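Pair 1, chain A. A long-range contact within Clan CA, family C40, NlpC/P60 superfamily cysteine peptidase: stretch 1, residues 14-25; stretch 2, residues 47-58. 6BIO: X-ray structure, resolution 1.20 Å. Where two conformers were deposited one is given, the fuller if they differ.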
# COMPACT_ATOMS: atom_id res chain seq x y z
N SER A 14 8.68 -14.45 -12.35
CA SER A 14 9.70 -13.44 -12.61
C SER A 14 9.97 -12.57 -11.39
O SER A 14 10.63 -11.53 -11.52
CB SER A 14 9.31 -12.55 -13.81
OG SER A 14 8.23 -11.70 -13.47
N TYR A 15 9.50 -12.98 -10.22
CA TYR A 15 9.56 -12.14 -9.03
C TYR A 15 11.00 -12.01 -8.56
O TYR A 15 11.64 -13.01 -8.24
CB TYR A 15 8.67 -12.73 -7.93
CG TYR A 15 8.45 -11.79 -6.75
CD1 TYR A 15 9.33 -11.75 -5.69
CD2 TYR A 15 7.39 -10.92 -6.74
CE1 TYR A 15 9.15 -10.87 -4.63
CE2 TYR A 15 7.20 -10.04 -5.70
CZ TYR A 15 8.08 -9.99 -4.66
OH TYR A 15 7.83 -9.04 -3.66
N GLN A 16 11.51 -10.78 -8.53
CA GLN A 16 12.89 -10.55 -8.16
C GLN A 16 13.04 -10.47 -6.65
O GLN A 16 12.14 -10.06 -5.91
CB GLN A 16 13.37 -9.25 -8.82
CG GLN A 16 13.30 -9.27 -10.34
CD GLN A 16 14.14 -10.39 -10.95
OE1 GLN A 16 15.35 -10.50 -10.69
NE2 GLN A 16 13.50 -11.21 -11.78
N THR A 17 14.22 -10.87 -6.18
CA THR A 17 14.52 -10.82 -4.76
C THR A 17 14.45 -9.40 -4.24
O THR A 17 15.10 -8.48 -4.79
CB THR A 17 15.90 -11.40 -4.54
OG1 THR A 17 15.97 -12.66 -5.21
CG2 THR A 17 16.19 -11.57 -3.06
N GLN A 18 13.62 -9.20 -3.22
CA GLN A 18 13.38 -7.88 -2.65
C GLN A 18 13.40 -7.97 -1.14
O GLN A 18 13.24 -9.03 -0.55
CB GLN A 18 12.03 -7.34 -3.11
CG GLN A 18 12.01 -7.03 -4.58
CD GLN A 18 10.61 -6.90 -5.14
OE1 GLN A 18 9.89 -5.93 -4.86
NE2 GLN A 18 10.22 -7.85 -6.00
N THR A 19 13.60 -6.83 -0.50
CA THR A 19 13.53 -6.67 0.95
C THR A 19 12.45 -5.64 1.27
O THR A 19 11.77 -5.13 0.38
CB THR A 19 14.89 -6.32 1.54
OG1 THR A 19 15.36 -5.13 0.89
CG2 THR A 19 15.89 -7.46 1.41
N ILE A 20 12.25 -5.37 2.54
CA ILE A 20 11.20 -4.48 3.03
C ILE A 20 11.85 -3.21 3.50
O ILE A 20 12.80 -3.26 4.27
CB ILE A 20 10.40 -5.10 4.20
CG1 ILE A 20 9.82 -6.43 3.76
CG2 ILE A 20 9.32 -4.13 4.68
CD1 ILE A 20 9.19 -7.23 4.87
N GLY A 21 11.28 -2.07 3.10
CA GLY A 21 11.70 -0.80 3.61
C GLY A 21 10.60 -0.02 4.30
O GLY A 21 9.41 -0.15 3.99
N ARG A 22 11.01 0.81 5.24
CA ARG A 22 10.10 1.75 5.87
C ARG A 22 10.75 3.12 5.77
O ARG A 22 11.93 3.27 6.11
CB ARG A 22 9.81 1.38 7.35
CG ARG A 22 8.92 2.42 8.04
CD ARG A 22 8.64 2.06 9.50
NE ARG A 22 9.73 2.49 10.29
CZ ARG A 22 9.79 3.65 10.96
NH1 ARG A 22 8.78 4.53 11.05
NH2 ARG A 22 10.88 3.89 11.57
N LEU A 23 9.99 4.11 5.30
CA LEU A 23 10.54 5.44 5.12
C LEU A 23 10.72 6.13 6.46
O LEU A 23 9.82 6.16 7.30
CB LEU A 23 9.67 6.28 4.21
CG LEU A 23 10.14 6.13 2.76
CD1 LEU A 23 9.85 4.78 2.22
CD2 LEU A 23 9.68 7.15 1.88
N THR A 24 11.92 6.68 6.66
CA THR A 24 12.26 7.41 7.85
C THR A 24 12.53 8.89 7.60
O THR A 24 12.55 9.68 8.57
CB THR A 24 13.53 6.80 8.46
OG1 THR A 24 14.56 6.84 7.48
CG2 THR A 24 13.31 5.37 8.95
N THR A 25 12.79 9.29 6.35
CA THR A 25 12.92 10.68 5.93
C THR A 25 13.58 11.56 6.99
O THR A 25 12.96 12.49 7.52
CB THR A 25 11.58 11.28 5.48
OG1 THR A 25 10.62 11.29 6.54
CG2 THR A 25 10.98 10.50 4.32
N TRP A 47 7.02 12.69 -4.42
CA TRP A 47 7.71 12.40 -3.19
C TRP A 47 7.12 11.14 -2.58
O TRP A 47 6.02 10.72 -2.91
CB TRP A 47 7.50 13.53 -2.17
CG TRP A 47 8.13 14.86 -2.52
CD1 TRP A 47 9.25 15.40 -1.92
CD2 TRP A 47 7.69 15.84 -3.46
NE1 TRP A 47 9.52 16.65 -2.43
CE2 TRP A 47 8.58 16.95 -3.37
CE3 TRP A 47 6.63 15.90 -4.36
CZ2 TRP A 47 8.45 18.09 -4.18
CZ3 TRP A 47 6.49 17.06 -5.16
CH2 TRP A 47 7.40 18.12 -5.06
N LEU A 48 7.88 10.55 -1.66
CA LEU A 48 7.33 9.55 -0.75
C LEU A 48 7.50 10.05 0.68
O LEU A 48 8.23 11.00 0.91
CB LEU A 48 7.95 8.16 -0.94
CG LEU A 48 7.65 7.49 -2.26
CD1 LEU A 48 8.41 6.18 -2.34
CD2 LEU A 48 6.16 7.30 -2.49
N TYR A 49 6.78 9.41 1.62
CA TYR A 49 6.50 10.03 2.92
C TYR A 49 6.85 9.14 4.11
O TYR A 49 6.83 7.91 4.02
CB TYR A 49 5.04 10.51 2.99
CG TYR A 49 4.76 11.52 1.91
CD1 TYR A 49 5.19 12.82 2.04
CD2 TYR A 49 4.20 11.13 0.70
CE1 TYR A 49 4.98 13.76 1.05
CE2 TYR A 49 4.03 12.02 -0.31
CZ TYR A 49 4.42 13.34 -0.15
OH TYR A 49 4.24 14.26 -1.17
N PHE A 50 7.11 9.80 5.23
CA PHE A 50 7.46 9.14 6.47
C PHE A 50 6.48 8.03 6.81
O PHE A 50 5.26 8.19 6.72
CB PHE A 50 7.44 10.20 7.58
CG PHE A 50 7.71 9.65 8.94
CD1 PHE A 50 8.97 9.18 9.29
CD2 PHE A 50 6.68 9.55 9.84
CE1 PHE A 50 9.15 8.65 10.54
CE2 PHE A 50 6.89 9.04 11.13
CZ PHE A 50 8.10 8.57 11.46
N ASP A 51 7.02 6.87 7.21
CA ASP A 51 6.28 5.72 7.70
C ASP A 51 5.51 4.97 6.62
O ASP A 51 4.76 4.07 6.95
CB ASP A 51 5.40 6.08 8.90
CG ASP A 51 5.06 4.89 9.78
OD1 ASP A 51 5.98 4.13 10.13
OD2 ASP A 51 3.90 4.75 10.18
N TYR A 52 5.73 5.30 5.35
CA TYR A 52 5.27 4.44 4.27
C TYR A 52 6.12 3.18 4.23
O TYR A 52 7.31 3.18 4.55
CB TYR A 52 5.36 5.17 2.92
CG TYR A 52 4.23 6.15 2.60
CD1 TYR A 52 3.34 6.60 3.58
CD2 TYR A 52 4.04 6.61 1.29
CE1 TYR A 52 2.33 7.48 3.27
CE2 TYR A 52 3.02 7.48 0.99
CZ TYR A 52 2.17 7.91 1.97
OH TYR A 52 1.16 8.79 1.66
N TYR A 53 5.48 2.09 3.79
CA TYR A 53 6.14 0.81 3.58
C TYR A 53 6.38 0.59 2.08
O TYR A 53 5.52 0.90 1.24
CB TYR A 53 5.30 -0.32 4.17
CG TYR A 53 4.95 -0.20 5.64
CD1 TYR A 53 5.68 0.57 6.50
CD2 TYR A 53 3.87 -0.89 6.13
CE1 TYR A 53 5.33 0.65 7.85
CE2 TYR A 53 3.53 -0.86 7.48
CZ TYR A 53 4.26 -0.08 8.32
OH TYR A 53 3.91 -0.03 9.66
N VAL A 54 7.53 0.00 1.77
CA VAL A 54 7.91 -0.29 0.39
C VAL A 54 8.57 -1.66 0.34
O VAL A 54 9.04 -2.18 1.35
CB VAL A 54 8.86 0.78 -0.21
CG1 VAL A 54 8.22 2.13 -0.15
CG2 VAL A 54 10.20 0.76 0.49
N HIS A 55 8.69 -2.18 -0.89
CA HIS A 55 9.67 -3.19 -1.18
C HIS A 55 10.92 -2.51 -1.74
O HIS A 55 10.83 -1.49 -2.43
CB HIS A 55 9.20 -4.17 -2.26
CG HIS A 55 7.84 -4.76 -2.03
ND1 HIS A 55 7.62 -6.01 -1.48
CD2 HIS A 55 6.63 -4.25 -2.31
CE1 HIS A 55 6.32 -6.22 -1.41
NE2 HIS A 55 5.69 -5.18 -1.94
N ILE A 56 12.08 -3.07 -1.43
CA ILE A 56 13.36 -2.57 -1.92
C ILE A 56 13.88 -3.54 -2.95
O ILE A 56 14.14 -4.69 -2.63
CB ILE A 56 14.38 -2.34 -0.78
CG1 ILE A 56 13.80 -1.40 0.28
CG2 ILE A 56 15.68 -1.89 -1.35
CD1 ILE A 56 14.62 -1.41 1.54
N LEU A 57 14.03 -3.06 -4.19
CA LEU A 57 14.55 -3.84 -5.31
C LEU A 57 16.06 -3.83 -5.38
O LEU A 57 16.65 -4.76 -5.94
CB LEU A 57 13.98 -3.29 -6.62
CG LEU A 57 12.51 -3.55 -6.89
CD1 LEU A 57 11.92 -2.49 -7.85
CD2 LEU A 57 12.38 -4.92 -7.49
N GLY A 58 16.71 -2.83 -4.80
CA GLY A 58 18.15 -2.73 -4.82
C GLY A 58 18.58 -1.31 -4.57
O GLY A 58 17.76 -0.44 -4.30
O HOH W 1 15.49 -7.03 -6.98
O HOH W 2 16.78 -5.42 -1.69

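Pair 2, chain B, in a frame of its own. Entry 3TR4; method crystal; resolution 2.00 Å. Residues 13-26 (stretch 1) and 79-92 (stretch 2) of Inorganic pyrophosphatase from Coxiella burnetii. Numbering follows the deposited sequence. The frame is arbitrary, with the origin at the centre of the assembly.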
# COMPACT_ATOMS: atom_id res chain seq x y z
N GLY B 13 -5.68 -22.43 27.08
CA GLY B 13 -4.37 -22.95 27.43
C GLY B 13 -3.33 -22.71 26.35
O GLY B 13 -3.59 -21.99 25.39
N ILE B 14 -2.17 -23.33 26.51
CA ILE B 14 -1.02 -23.06 25.65
C ILE B 14 -1.26 -23.45 24.19
O ILE B 14 -0.57 -22.97 23.29
CB ILE B 14 0.25 -23.77 26.17
CG1 ILE B 14 1.51 -23.11 25.62
CG2 ILE B 14 0.20 -25.26 25.86
CD1 ILE B 14 1.65 -21.64 26.00
N ASP B 15 -2.25 -24.31 23.95
CA ASP B 15 -2.59 -24.75 22.60
C ASP B 15 -3.78 -24.00 22.03
O ASP B 15 -4.21 -24.25 20.90
CB ASP B 15 -2.88 -26.25 22.57
CG ASP B 15 -1.63 -27.09 22.68
OD1 ASP B 15 -1.44 -27.74 23.74
OD2 ASP B 15 -0.84 -27.11 21.72
N ASP B 16 -4.32 -23.07 22.81
CA ASP B 16 -5.48 -22.31 22.38
C ASP B 16 -5.73 -21.13 23.31
O ASP B 16 -6.59 -21.19 24.19
CB ASP B 16 -6.72 -23.21 22.33
CG ASP B 16 -7.98 -22.45 21.95
OD1 ASP B 16 -7.86 -21.33 21.41
OD2 ASP B 16 -9.08 -22.98 22.20
N PHE B 17 -4.97 -20.06 23.11
CA PHE B 17 -5.13 -18.88 23.94
C PHE B 17 -5.38 -17.63 23.10
O PHE B 17 -5.20 -17.63 21.89
CB PHE B 17 -3.96 -18.71 24.91
CG PHE B 17 -2.61 -18.52 24.25
CD1 PHE B 17 -1.85 -19.61 23.88
CD2 PHE B 17 -2.10 -17.24 24.05
CE1 PHE B 17 -0.60 -19.43 23.29
CE2 PHE B 17 -0.85 -17.06 23.47
CZ PHE B 17 -0.11 -18.16 23.09
N ASN B 18 -5.82 -16.56 23.77
CA ASN B 18 -6.18 -15.33 23.08
C ASN B 18 -5.01 -14.36 22.96
O ASN B 18 -4.20 -14.22 23.87
CB ASN B 18 -7.35 -14.65 23.79
CG ASN B 18 -8.63 -15.45 23.69
OD1 ASN B 18 -8.84 -16.17 22.71
ND2 ASN B 18 -9.50 -15.32 24.68
N VAL B 19 -4.95 -13.68 21.82
CA VAL B 19 -3.96 -12.63 21.62
C VAL B 19 -4.63 -11.43 20.98
O VAL B 19 -5.38 -11.57 20.01
CB VAL B 19 -2.79 -13.11 20.73
CG1 VAL B 19 -1.92 -11.94 20.32
CG2 VAL B 19 -1.97 -14.16 21.47
N ILE B 20 -4.37 -10.26 21.54
CA ILE B 20 -4.81 -9.02 20.91
C ILE B 20 -3.62 -8.42 20.17
O ILE B 20 -2.58 -8.13 20.77
CB ILE B 20 -5.35 -8.02 21.94
CG1 ILE B 20 -6.65 -8.55 22.56
CG2 ILE B 20 -5.60 -6.67 21.28
CD1 ILE B 20 -7.19 -7.71 23.70
N ILE B 21 -3.76 -8.27 18.86
CA ILE B 21 -2.66 -7.80 18.03
C ILE B 21 -2.49 -6.29 18.17
O ILE B 21 -3.47 -5.55 18.15
CB ILE B 21 -2.88 -8.18 16.55
CG1 ILE B 21 -2.87 -9.70 16.39
CG2 ILE B 21 -1.81 -7.55 15.68
CD1 ILE B 21 -1.55 -10.35 16.76
N GLU B 22 -1.25 -5.86 18.33
CA GLU B 22 -0.95 -4.44 18.50
C GLU B 22 -0.14 -3.91 17.32
O GLU B 22 -0.28 -2.75 16.94
CB GLU B 22 -0.22 -4.20 19.82
CG GLU B 22 -1.10 -4.40 21.06
CD GLU B 22 -0.32 -4.33 22.36
OE1 GLU B 22 0.80 -4.87 22.43
OE2 GLU B 22 -0.84 -3.72 23.33
N ILE B 23 0.70 -4.77 16.74
CA ILE B 23 1.55 -4.39 15.62
C ILE B 23 1.53 -5.49 14.56
O ILE B 23 1.82 -6.64 14.87
CB ILE B 23 3.01 -4.22 16.07
CG1 ILE B 23 3.10 -3.27 17.27
CG2 ILE B 23 3.88 -3.74 14.91
CD1 ILE B 23 4.48 -3.22 17.88
N PRO B 24 1.19 -5.14 13.31
CA PRO B 24 1.11 -6.14 12.25
C PRO B 24 2.49 -6.51 11.72
O PRO B 24 3.42 -5.71 11.85
CB PRO B 24 0.33 -5.41 11.16
CG PRO B 24 0.77 -3.99 11.32
CD PRO B 24 0.97 -3.77 12.80
N ALA B 25 2.62 -7.70 11.15
CA ALA B 25 3.86 -8.09 10.48
C ALA B 25 4.20 -7.04 9.44
O ALA B 25 3.33 -6.58 8.71
CB ALA B 25 3.70 -9.46 9.82
N ASN B 26 5.48 -6.67 9.36
CA ASN B 26 5.95 -5.67 8.41
C ASN B 26 5.57 -4.23 8.76
O ASN B 26 5.79 -3.31 7.97
CB ASN B 26 5.48 -6.00 6.99
CG ASN B 26 6.44 -6.92 6.26
OD1 ASN B 26 6.36 -8.14 6.38
ND2 ASN B 26 7.37 -6.33 5.52
N VAL B 79 -0.52 -13.70 6.35
CA VAL B 79 -0.53 -12.28 6.03
C VAL B 79 -0.75 -11.44 7.29
O VAL B 79 -1.28 -11.94 8.29
CB VAL B 79 -1.61 -11.94 4.99
CG1 VAL B 79 -1.32 -12.64 3.67
CG2 VAL B 79 -2.97 -12.35 5.51
N PRO B 80 -0.34 -10.16 7.26
CA PRO B 80 -0.44 -9.32 8.46
C PRO B 80 -1.87 -9.22 8.99
O PRO B 80 -2.83 -9.25 8.22
CB PRO B 80 0.04 -7.95 7.97
CG PRO B 80 0.87 -8.23 6.75
CD PRO B 80 0.22 -9.43 6.11
N VAL B 81 -2.00 -9.12 10.31
CA VAL B 81 -3.30 -8.94 10.96
C VAL B 81 -3.44 -7.50 11.45
O VAL B 81 -2.48 -6.92 11.96
CB VAL B 81 -3.46 -9.91 12.16
CG1 VAL B 81 -4.74 -9.61 12.92
CG2 VAL B 81 -3.43 -11.36 11.69
N GLN B 82 -4.63 -6.92 11.29
CA GLN B 82 -4.87 -5.53 11.69
C GLN B 82 -4.77 -5.32 13.20
O GLN B 82 -5.32 -6.10 13.98
CB GLN B 82 -6.26 -5.08 11.20
CG GLN B 82 -6.72 -3.72 11.74
CD GLN B 82 -8.05 -3.28 11.15
OE1 GLN B 82 -8.15 -3.00 9.96
NE2 GLN B 82 -9.08 -3.22 11.99
N PRO B 83 -4.06 -4.26 13.63
CA PRO B 83 -3.95 -3.95 15.06
C PRO B 83 -5.33 -3.81 15.69
O PRO B 83 -6.22 -3.23 15.07
CB PRO B 83 -3.25 -2.59 15.07
CG PRO B 83 -2.52 -2.52 13.78
CD PRO B 83 -3.37 -3.27 12.79
N GLY B 84 -5.49 -4.33 16.90
CA GLY B 84 -6.75 -4.20 17.62
C GLY B 84 -7.61 -5.44 17.51
O GLY B 84 -8.64 -5.56 18.17
N VAL B 85 -7.18 -6.37 16.66
CA VAL B 85 -7.93 -7.59 16.41
C VAL B 85 -7.51 -8.70 17.37
O VAL B 85 -6.34 -8.82 17.73
CB VAL B 85 -7.73 -8.06 14.95
CG1 VAL B 85 -8.30 -9.45 14.74
CG2 VAL B 85 -8.36 -7.06 13.99
N LEU B 86 -8.48 -9.50 17.81
CA LEU B 86 -8.20 -10.63 18.69
C LEU B 86 -8.14 -11.91 17.87
O LEU B 86 -8.91 -12.07 16.92
CB LEU B 86 -9.28 -10.74 19.77
CG LEU B 86 -9.03 -11.72 20.92
CD1 LEU B 86 -9.85 -11.33 22.14
CD2 LEU B 86 -9.32 -13.15 20.51
N MSE B 87 -7.23 -12.81 18.22
CA MSE B 87 -7.12 -14.08 17.52
C MSE B 87 -6.73 -15.21 18.46
O MSE B 87 -6.13 -14.98 19.51
CB MSE B 87 -6.13 -13.97 16.35
CG MSE B 87 -4.71 -13.61 16.75
SE MSE B 87 -3.58 -13.31 15.18
CE MSE B 87 -3.80 -15.05 14.32
N ARG B 88 -7.10 -16.43 18.08
CA ARG B 88 -6.79 -17.60 18.87
C ARG B 88 -5.55 -18.29 18.32
O ARG B 88 -5.49 -18.62 17.13
CB ARG B 88 -7.98 -18.56 18.88
CG ARG B 88 -9.22 -17.98 19.56
CD ARG B 88 -10.43 -18.88 19.42
NE ARG B 88 -10.16 -20.24 19.86
CZ ARG B 88 -10.37 -21.32 19.12
NH1 ARG B 88 -10.87 -21.20 17.90
NH2 ARG B 88 -10.09 -22.53 19.60
N VAL B 89 -4.56 -18.49 19.18
CA VAL B 89 -3.27 -19.01 18.74
C VAL B 89 -2.80 -20.19 19.59
O VAL B 89 -3.38 -20.49 20.63
CB VAL B 89 -2.18 -17.90 18.77
CG1 VAL B 89 -2.60 -16.72 17.91
CG2 VAL B 89 -1.92 -17.45 20.20
N ARG B 90 -1.74 -20.85 19.13
CA ARG B 90 -1.13 -21.95 19.86
C ARG B 90 0.38 -21.73 19.86
O ARG B 90 0.95 -21.32 18.86
CB ARG B 90 -1.48 -23.29 19.21
CG ARG B 90 -1.20 -23.35 17.72
CD ARG B 90 -1.70 -24.65 17.09
NE ARG B 90 -1.41 -24.70 15.66
CZ ARG B 90 -0.27 -25.15 15.14
NH1 ARG B 90 0.68 -25.60 15.94
NH2 ARG B 90 -0.09 -25.16 13.83
N ALA B 91 1.02 -21.99 21.00
CA ALA B 91 2.45 -21.71 21.15
C ALA B 91 3.36 -22.77 20.52
O ALA B 91 3.03 -23.95 20.48
CB ALA B 91 2.80 -21.52 22.62
N LEU B 92 4.51 -22.31 20.02
CA LEU B 92 5.53 -23.20 19.49
C LEU B 92 6.74 -23.18 20.41
O LEU B 92 7.48 -24.16 20.52
CB LEU B 92 5.97 -22.74 18.10
CG LEU B 92 4.93 -22.77 16.99
CD1 LEU B 92 5.54 -22.23 15.71
CD2 LEU B 92 4.40 -24.18 16.79

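Pair 1 and pair 2 share one backbone arrangement: an antiparallel pair of strands whose second member is entered through a type II beta turn (14 central residues superpose with an RMSD of 0.4 Å). The turn runs from Tyr49(A) to Tyr52(A) in pair 1 and from Gln82(B) to Val85(B) in pair 2, and in both the strand axes make an angle of 130° between their N-to-C directions. The hydrogen-bonded ladder is the same. Thr19(A) and Ile56(A) exchange two backbone bonds (Thr19(A) N to Ile56(A) O 3.1 Å, and Ile56(A) N to Thr19(A) O 2.8 Å), as do the matching Phe17(B) and Val89(B); Gly21(A) with Val54(A) corresponds to Val19(B) with Met87(B). Next to the turn, at the start of the second strand, Leu23(A) N bonds Tyr52(A) O at 2.9 Å and Asp51(A) N bonds Leu23(A) O at 2.9 Å; Ile21(B) N to Val85(B) O (2.9 Å) and Gly84(B) N to Ile21(B) O (2.7 Å) repeat this pattern. The third turn position has positive phi in both, 73° at Asp51(A) and 99° at Gly84(B).

On the face carrying Thr19(A), Gly21(A), Val54(A) and Ile56(A), the filling differs. Gly21(A) leaves a gap that Ile56(A) occupies, its CD1 lying 3.6 Å from Gly21(A) CA; a CB there would clash with Ile56(A) CD1 and Val54(A) CG2. In pair 2 the matching Val19(B) supplies bulk itself, and the shorter Val89(B) meets it, CG2 to CG2 at 3.5 Å. Val89(B) CG2 also lies over one face of the Phe17(B) ring, 3.6 Å from its centroid, a CH-pi contact. At the position of this ring, Thr19(A) instead puts OG1 3.4 Å from Ile56(A) CB, and a water links Thr19(A) OG1 (3.0 Å) with Ile56(A) O (2.9 Å).

Leu23(A) and Ile21(B) wedge between strand and turn approach. Leu23(A) packs CD2 against Leu48(A) CB at 3.5 Å and CD1 against Val54(A) CG1 at 3.9 Å. Ile21(B) meets both matching neighbours, its CG1 lying 3.9 Å from Val81(B) CG1 and 3.9 Å from the selenomethionine Met87(B) SE.

On the other face, charge changes place. Arg22(A) extends past Tyr53(A), its CD at the ring edge 4.0 Å from CE1, and NH1 forms a salt bridge with Asp51(A) OD1 at 3.0 Å. The matching Ile20(B) and Leu86(B) make an apolar contact, CG1 to CD1 at 4.3 Å, beside Gly84(B), which has no side chain to offer. Pair 2 places its salt bridge farther along: Arg88(B) NH2 bonds Asp16(B) OD2 at 2.8 Å, and a weak bond joins NE of Arg88(B) to OD1 of Asp16(B) at 3.0 Å. The matching residues in pair 1 are His55(A) and Gln18(A), where Gln18(A) OE1 approaches His55(A) CB at 3.2 Å without a hydrogen bond between them.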